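Local coordinates for protein endosialidase (Enterobacteria phage phi92, PDB 4HIZ) that hydrolyses alpha-2,8 and alpha-2,9 linkages inside polymers of sialic acid, probably those of its bacterial host's capsule, at residues 155-160 with 179-184; 213-218 with 263-268. All coordinates share one frame; numbering follows the deposited sequence.

Contact 1: 155-160 with 179-184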
loop_
_atom_site.group_PDB
_atom_site.type_symbol
_atom_site.label_atom_id
_atom_site.label_comp_id
_atom_site.label_asym_id
_atom_site.label_seq_id
_atom_site.Cartn_x
_atom_site.Cartn_y
_atom_site.Cartn_z
ATOM N N GLY A 155 29.082 -12.077 -18.411
ATOM C CA GLY A 155 28.729 -12.821 -19.616
ATOM C C GLY A 155 27.242 -13.161 -19.715
ATOM O O GLY A 155 26.870 -14.308 -20.022
ATOM N N ASN A 156 26.393 -12.166 -19.457
ATOM C CA ASN A 156 24.931 -12.353 -19.463
ATOM C C ASN A 156 24.383 -13.422 -18.509
ATOM O O ASN A 156 23.274 -13.922 -18.716
ATOM C CB ASN A 156 24.423 -12.568 -20.914
ATOM C CG ASN A 156 24.675 -11.353 -21.758
ATOM O OD1 ASN A 156 24.359 -10.227 -21.324
ATOM N ND2 ASN A 156 25.280 -11.535 -22.947
ATOM N N ARG A 157 25.136 -13.749 -17.456
ATOM C CA ARG A 157 24.596 -14.568 -16.376
ATOM C C ARG A 157 24.705 -13.826 -15.046
ATOM O O ARG A 157 25.673 -13.072 -14.811
ATOM C CB ARG A 157 25.395 -15.872 -16.230
ATOM C CG ARG A 157 25.386 -16.763 -17.497
ATOM C CD ARG A 157 26.074 -18.139 -17.248
ATOM N NE ARG A 157 25.390 -18.904 -16.206
ATOM C CZ ARG A 157 24.289 -19.636 -16.392
ATOM N NH1 ARG A 157 23.733 -19.738 -17.596
ATOM N NH2 ARG A 157 23.757 -20.304 -15.372
ATOM N N LEU A 158 23.751 -14.088 -14.155
ATOM C CA LEU A 158 23.882 -13.671 -12.764
ATOM C C LEU A 158 24.784 -14.646 -12.018
ATOM O O LEU A 158 24.588 -15.857 -12.095
ATOM C CB LEU A 158 22.497 -13.731 -12.123
ATOM C CG LEU A 158 22.418 -13.179 -10.692
ATOM C CD1 LEU A 158 22.756 -11.645 -10.630
ATOM C CD2 LEU A 158 21.014 -13.444 -10.046
ATOM N N TYR A 159 25.746 -14.130 -11.262
ATOM C CA TYR A 159 26.574 -14.962 -10.408
ATOM C C TYR A 159 26.444 -14.471 -8.978
ATOM O O TYR A 159 26.414 -13.276 -8.746
ATOM C CB TYR A 159 28.049 -14.878 -10.841
ATOM C CG TYR A 159 28.352 -15.796 -12.003
ATOM C CD1 TYR A 159 28.656 -17.151 -11.789
ATOM C CD2 TYR A 159 28.283 -15.327 -13.316
ATOM C CE1 TYR A 159 28.894 -18.024 -12.889
ATOM C CE2 TYR A 159 28.531 -16.184 -14.425
ATOM C CZ TYR A 159 28.810 -17.517 -14.195
ATOM O OH TYR A 159 29.041 -18.352 -15.253
ATOM N N ALA A 160 26.388 -15.395 -8.032
ATOM C CA ALA A 160 26.339 -15.005 -6.632
ATOM C C ALA A 160 27.087 -16.049 -5.806
ATOM O O ALA A 160 26.983 -17.255 -6.088
ATOM C CB ALA A 160 24.875 -14.890 -6.153
ATOM N N SER A 179 24.487 -19.652 -10.263
ATOM C CA SER A 179 24.313 -18.816 -11.453
ATOM C C SER A 179 23.087 -19.167 -12.243
ATOM O O SER A 179 22.597 -20.281 -12.188
ATOM C CB SER A 179 25.549 -18.833 -12.378
ATOM O OG SER A 179 25.588 -20.006 -13.169
ATOM N N ARG A 180 22.578 -18.154 -12.951
ATOM C CA ARG A 180 21.433 -18.308 -13.877
ATOM C C ARG A 180 21.715 -17.405 -15.041
ATOM O O ARG A 180 22.434 -16.424 -14.908
ATOM C CB ARG A 180 20.119 -17.786 -13.224
ATOM C CG ARG A 180 19.276 -18.871 -12.568
ATOM C CD ARG A 180 18.043 -18.239 -11.921
ATOM N NE ARG A 180 17.095 -19.266 -11.484
ATOM C CZ ARG A 180 16.028 -18.987 -10.723
ATOM N NH1 ARG A 180 15.793 -17.716 -10.349
ATOM N NH2 ARG A 180 15.181 -19.955 -10.384
ATOM N N PRO A 181 21.099 -17.687 -16.193
ATOM C CA PRO A 181 21.179 -16.700 -17.273
ATOM C C PRO A 181 20.408 -15.447 -16.838
ATOM O O PRO A 181 19.365 -15.590 -16.191
ATOM C CB PRO A 181 20.435 -17.391 -18.424
ATOM C CG PRO A 181 19.458 -18.333 -17.775
ATOM C CD PRO A 181 20.188 -18.808 -16.504
ATOM N N MET A 182 20.898 -14.259 -17.166
ATOM C CA MET A 182 20.157 -13.048 -16.821
ATOM C C MET A 182 18.831 -13.013 -17.583
ATOM O O MET A 182 18.708 -13.597 -18.647
ATOM C CB MET A 182 20.963 -11.807 -17.227
ATOM C CG MET A 182 22.136 -11.510 -16.306
ATOM S SD MET A 182 21.635 -11.227 -14.572
ATOM C CE MET A 182 20.897 -9.580 -14.685
ATOM N N PRO A 183 17.830 -12.299 -17.049
ATOM C CA PRO A 183 16.640 -12.038 -17.861
ATOM C C PRO A 183 17.027 -11.062 -18.964
ATOM O O PRO A 183 17.512 -9.965 -18.680
ATOM C CB PRO A 183 15.669 -11.375 -16.848
ATOM C CG PRO A 183 16.518 -10.930 -15.715
ATOM C CD PRO A 183 17.790 -11.651 -15.717
ATOM N N TYR A 184 16.851 -11.445 -20.228
ATOM C CA TYR A 184 17.235 -10.549 -21.313
ATOM C C TYR A 184 16.434 -10.846 -22.542
ATOM O O TYR A 184 15.811 -11.930 -22.651
ATOM C CB TYR A 184 18.763 -10.563 -21.596
ATOM C CG TYR A 184 19.382 -11.815 -22.249
ATOM C CD1 TYR A 184 19.123 -12.117 -23.590
ATOM C CD2 TYR A 184 20.272 -12.629 -21.544
ATOM C CE1 TYR A 184 19.718 -13.197 -24.197
ATOM C CE2 TYR A 184 20.884 -13.719 -22.155
ATOM C CZ TYR A 184 20.572 -14.003 -23.479
ATOM O OH TYR A 184 21.157 -15.091 -24.132
#

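Contact 2: 213-218 with 263-268. With SIA (N-acetyl-alpha-neuraminic acid), chain D.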
loop_
_atom_site.group_PDB
_atom_site.type_symbol
_atom_site.label_atom_id
_atom_site.label_comp_id
_atom_site.label_asym_id
_atom_site.label_seq_id
_atom_site.Cartn_x
_atom_site.Cartn_y
_atom_site.Cartn_z
ATOM N N GLY A 213 19.825 -26.928 -20.114
ATOM C CA GLY A 213 18.735 -26.916 -19.157
ATOM C C GLY A 213 18.159 -25.530 -18.951
ATOM O O GLY A 213 17.059 -25.402 -18.369
ATOM N N ASP A 214 18.865 -24.492 -19.404
ATOM C CA ASP A 214 18.318 -23.115 -19.231
ATOM C C ASP A 214 17.046 -22.941 -20.056
ATOM O O ASP A 214 16.879 -23.549 -21.116
ATOM C CB ASP A 214 19.367 -22.045 -19.559
ATOM C CG ASP A 214 20.386 -21.882 -18.450
ATOM O OD1 ASP A 214 20.136 -22.394 -17.328
ATOM O OD2 ASP A 214 21.432 -21.224 -18.680
ATOM N N ALA A 215 16.145 -22.115 -19.539
ATOM C CA ALA A 215 14.808 -21.927 -20.104
ATOM C C ALA A 215 14.782 -20.691 -20.976
ATOM O O ALA A 215 15.264 -19.626 -20.552
ATOM C CB ALA A 215 13.819 -21.750 -18.945
ATOM N N VAL A 216 14.214 -20.817 -22.181
ATOM C CA VAL A 216 14.219 -19.713 -23.153
ATOM C C VAL A 216 12.868 -19.611 -23.838
ATOM O O VAL A 216 11.999 -20.453 -23.617
ATOM C CB VAL A 216 15.346 -19.888 -24.209
ATOM C CG1 VAL A 216 16.712 -19.989 -23.514
ATOM C CG2 VAL A 216 15.075 -21.123 -25.076
ATOM N N ASN A 217 12.676 -18.570 -24.649
ATOM C CA ASN A 217 11.408 -18.407 -25.342
ATOM C C ASN A 217 11.667 -17.768 -26.693
ATOM O O ASN A 217 12.494 -16.850 -26.805
ATOM C CB ASN A 217 10.493 -17.502 -24.494
ATOM C CG ASN A 217 9.201 -17.157 -25.191
ATOM O OD1 ASN A 217 9.100 -16.114 -25.825
ATOM N ND2 ASN A 217 8.183 -18.005 -25.030
ATOM N N PHE A 218 10.971 -18.264 -27.716
ATOM C CA PHE A 218 11.101 -17.762 -29.074
ATOM C C PHE A 218 9.798 -17.220 -29.617
ATOM O O PHE A 218 8.724 -17.755 -29.313
ATOM C CB PHE A 218 11.466 -18.942 -29.993
ATOM C CG PHE A 218 12.820 -19.513 -29.741
ATOM C CD1 PHE A 218 13.923 -19.030 -30.447
ATOM C CD2 PHE A 218 12.991 -20.587 -28.874
ATOM C CE1 PHE A 218 15.212 -19.563 -30.253
ATOM C CE2 PHE A 218 14.282 -21.158 -28.665
ATOM C CZ PHE A 218 15.401 -20.641 -29.354
ATOM N N GLY A 263 13.848 -14.446 -25.759
ATOM C CA GLY A 263 13.976 -14.029 -24.364
ATOM C C GLY A 263 14.447 -15.203 -23.520
ATOM O O GLY A 263 14.060 -16.359 -23.765
ATOM N N THR A 264 15.291 -14.922 -22.529
ATOM C CA THR A 264 15.527 -15.945 -21.540
ATOM C C THR A 264 14.320 -15.999 -20.594
ATOM O O THR A 264 13.486 -15.065 -20.559
ATOM C CB THR A 264 16.763 -15.643 -20.705
ATOM O OG1 THR A 264 16.584 -14.378 -20.072
ATOM C CG2 THR A 264 18.013 -15.596 -21.610
ATOM N N ARG A 265 14.250 -17.075 -19.824
ATOM C CA ARG A 265 13.281 -17.221 -18.736
ATOM C C ARG A 265 14.061 -17.461 -17.456
ATOM O O ARG A 265 14.261 -18.605 -17.027
ATOM C CB ARG A 265 12.316 -18.380 -19.022
ATOM C CG ARG A 265 11.462 -18.144 -20.299
ATOM C CD ARG A 265 10.367 -19.189 -20.416
ATOM N NE ARG A 265 10.869 -20.455 -20.971
ATOM C CZ ARG A 265 10.617 -21.661 -20.476
ATOM N NH1 ARG A 265 9.911 -21.805 -19.356
ATOM N NH2 ARG A 265 11.091 -22.733 -21.110
ATOM N N PHE A 266 14.549 -16.364 -16.870
ATOM C CA PHE A 266 15.381 -16.406 -15.680
ATOM C C PHE A 266 14.726 -17.230 -14.559
ATOM O O PHE A 266 15.361 -18.067 -13.915
ATOM C CB PHE A 266 15.602 -14.949 -15.203
ATOM C CG PHE A 266 16.269 -14.821 -13.826
ATOM C CD1 PHE A 266 17.638 -14.830 -13.714
ATOM C CD2 PHE A 266 15.501 -14.627 -12.670
ATOM C CE1 PHE A 266 18.273 -14.671 -12.458
ATOM C CE2 PHE A 266 16.114 -14.477 -11.415
ATOM C CZ PHE A 266 17.490 -14.472 -11.302
ATOM N N TRP A 267 13.455 -16.965 -14.311
ATOM C CA TRP A 267 12.753 -17.577 -13.198
ATOM C C TRP A 267 12.377 -19.022 -13.408
ATOM O O TRP A 267 12.011 -19.695 -12.440
ATOM C CB TRP A 267 11.484 -16.746 -12.839
ATOM C CG TRP A 267 11.818 -15.339 -12.340
ATOM C CD1 TRP A 267 12.097 -14.976 -11.047
ATOM C CD2 TRP A 267 11.961 -14.143 -13.132
ATOM N NE1 TRP A 267 12.382 -13.623 -10.988
ATOM C CE2 TRP A 267 12.292 -13.090 -12.247
ATOM C CE3 TRP A 267 11.837 -13.865 -14.497
ATOM C CZ2 TRP A 267 12.485 -11.777 -12.675
ATOM C CZ3 TRP A 267 12.013 -12.538 -14.934
ATOM C CH2 TRP A 267 12.338 -11.511 -14.020
ATOM N N ASP A 268 12.457 -19.495 -14.660
ATOM C CA ASP A 268 12.232 -20.907 -14.974
ATOM C C ASP A 268 13.527 -21.693 -15.165
ATOM O O ASP A 268 13.494 -22.896 -15.425
ATOM C CB ASP A 268 11.375 -21.038 -16.252
ATOM C CG ASP A 268 9.973 -20.488 -16.070
ATOM O OD1 ASP A 268 9.458 -20.459 -14.927
ATOM O OD2 ASP A 268 9.381 -20.093 -17.085
HETATM C C1 SIA D . 5.681 -17.943 -32.284
HETATM C C2 SIA D . 4.436 -18.157 -31.423
HETATM C C3 SIA D . 4.787 -18.284 -29.926
HETATM C C4 SIA D . 5.138 -16.945 -29.286
HETATM C C5 SIA D . 4.094 -15.870 -29.625
HETATM C C6 SIA D . 3.842 -15.812 -31.135
HETATM C C7 SIA D . 2.669 -14.887 -31.469
HETATM C C8 SIA D . 2.441 -14.695 -32.976
HETATM C C9 SIA D . 3.725 -14.662 -33.786
HETATM C C10 SIA D . 3.968 -13.872 -28.178
HETATM C C11 SIA D . 4.660 -12.601 -27.767
HETATM N N5 SIA D . 4.599 -14.594 -29.112
HETATM O O1A SIA D . 6.639 -18.715 -32.087
HETATM O O1B SIA D . 5.743 -17.040 -33.155
HETATM O O4 SIA D . 5.213 -17.105 -27.849
HETATM O O6 SIA D . 3.501 -17.098 -31.661
HETATM O O7 SIA D . 1.496 -15.517 -30.933
HETATM O O8 SIA D . 1.647 -15.781 -33.450
HETATM O O9 SIA D . 3.889 -15.869 -34.561
HETATM O O10 SIA D . 2.887 -14.219 -27.695
#

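Contact 1: 155-160 with 179-184
S179 OG is gripped side-on by R157, with NH2 at 2.9 Å and NE at 3.2 Å. OG lies close to the guanidinium plane, so both N-H groups aim at one oxygen. The R157 chain bends at chi3 (61°), and this swings NE toward S179. One guanidinium face rests on the backbone at R180 C and P181 N, offset toward the rim. S179 is modelled in two conformers, and the double grip describes one of them. In it, OG also bonds E272, so the hydroxyl links two charged groups.

Beside this grip, S179 CB sits over one face of the Y159 ring, 3.8 Å from its centroid, in a CH-pi contact. L158 and R180 point to the other face of the sheet. There M182 folds back on itself, and its chi2 of -59° places SD 3.6 Å from L158 CB. F91 touches both side chains. N156 CB meets the Y184 ring obliquely at CE2, 3.9 Å away, while the amide of N156 turns to Y93 and K207.

The backbones pair through L158 N to R180 O (2.8 Å) and R180 N to L158 O (3.2 Å). M182 N adds a bond to N156 O (2.9 Å). These strands form an antiparallel beta hairpin, the middle of a four-stranded blade of the sialidase beta-propeller.

Contact 2: 213-218 with 263-268
N217 N donates to G263 O at 2.8 Å, and V216 CA adds a weak C-H...O contact to the same oxygen at 3.4 Å. The return bond, G263 N to N217 O, is 3.0 Å long. It completes a hydrogen-bonded antiparallel pair. V216 and T264 follow as a non-hydrogen-bonded pair with both side chains on one face. R265 N then bonds A215 O at 2.8 Å.

The R265 side chain turns back over the partner strand. Its chain bends at chi3 (-81°), which places NE 2.9 Å from V216 O. The N-H...O angle is 161°, and V216 O lies near the guanidinium plane. Relative to the carbonyl, NE stands above its plane. A215 CB lies over the centre of the guanidinium, 3.6 Å from CZ.

This strand pair belongs to an antiparallel sheet, probably the small beta-barrel domain that related endosialidases carry inserted in the propeller. Residues 266-268 form a short 3-10 turn, and D268 N bonds R265 O. D268 OD2 receives R265 NH1 in a salt bridge of 2.9 Å, approached from above the carboxylate plane. D268 CB also packs on A215 CB. R265 NH2 reaches M230 O on the next strand.

The N217 amide is held at both ends, ND2 by N229 and OD1 by G500 N of the second subunit. Next along the strand, F218 is part of a glycan pocket. Its carbonyl O lies 3.6 Å from O1A of the bound sialic acid, which S219, N220 and S227 hold by hydrogen bonds.

Overall arrangement
Contact 1 comes first along the chain and closes before contact 2 opens. Their centres lie 11 Å apart. Contact 1 belongs to a four-stranded propeller blade, and contact 2 to the sheet that the chain builds between that blade's third strand (172-181) and its fourth (272-275). Together they mark the junction where the inserted sheet leaves the propeller. A salt bridge from R157 NH1 to D214 OD2 (2.9 Å) crosses it, and T264 OG1 lies 2.7 Å from M182 O, probably hydrogen-bonded. Both contacts touch the second subunit. A sialic acid is bound at the inserted sheet, consistent with a role in holding the polymer.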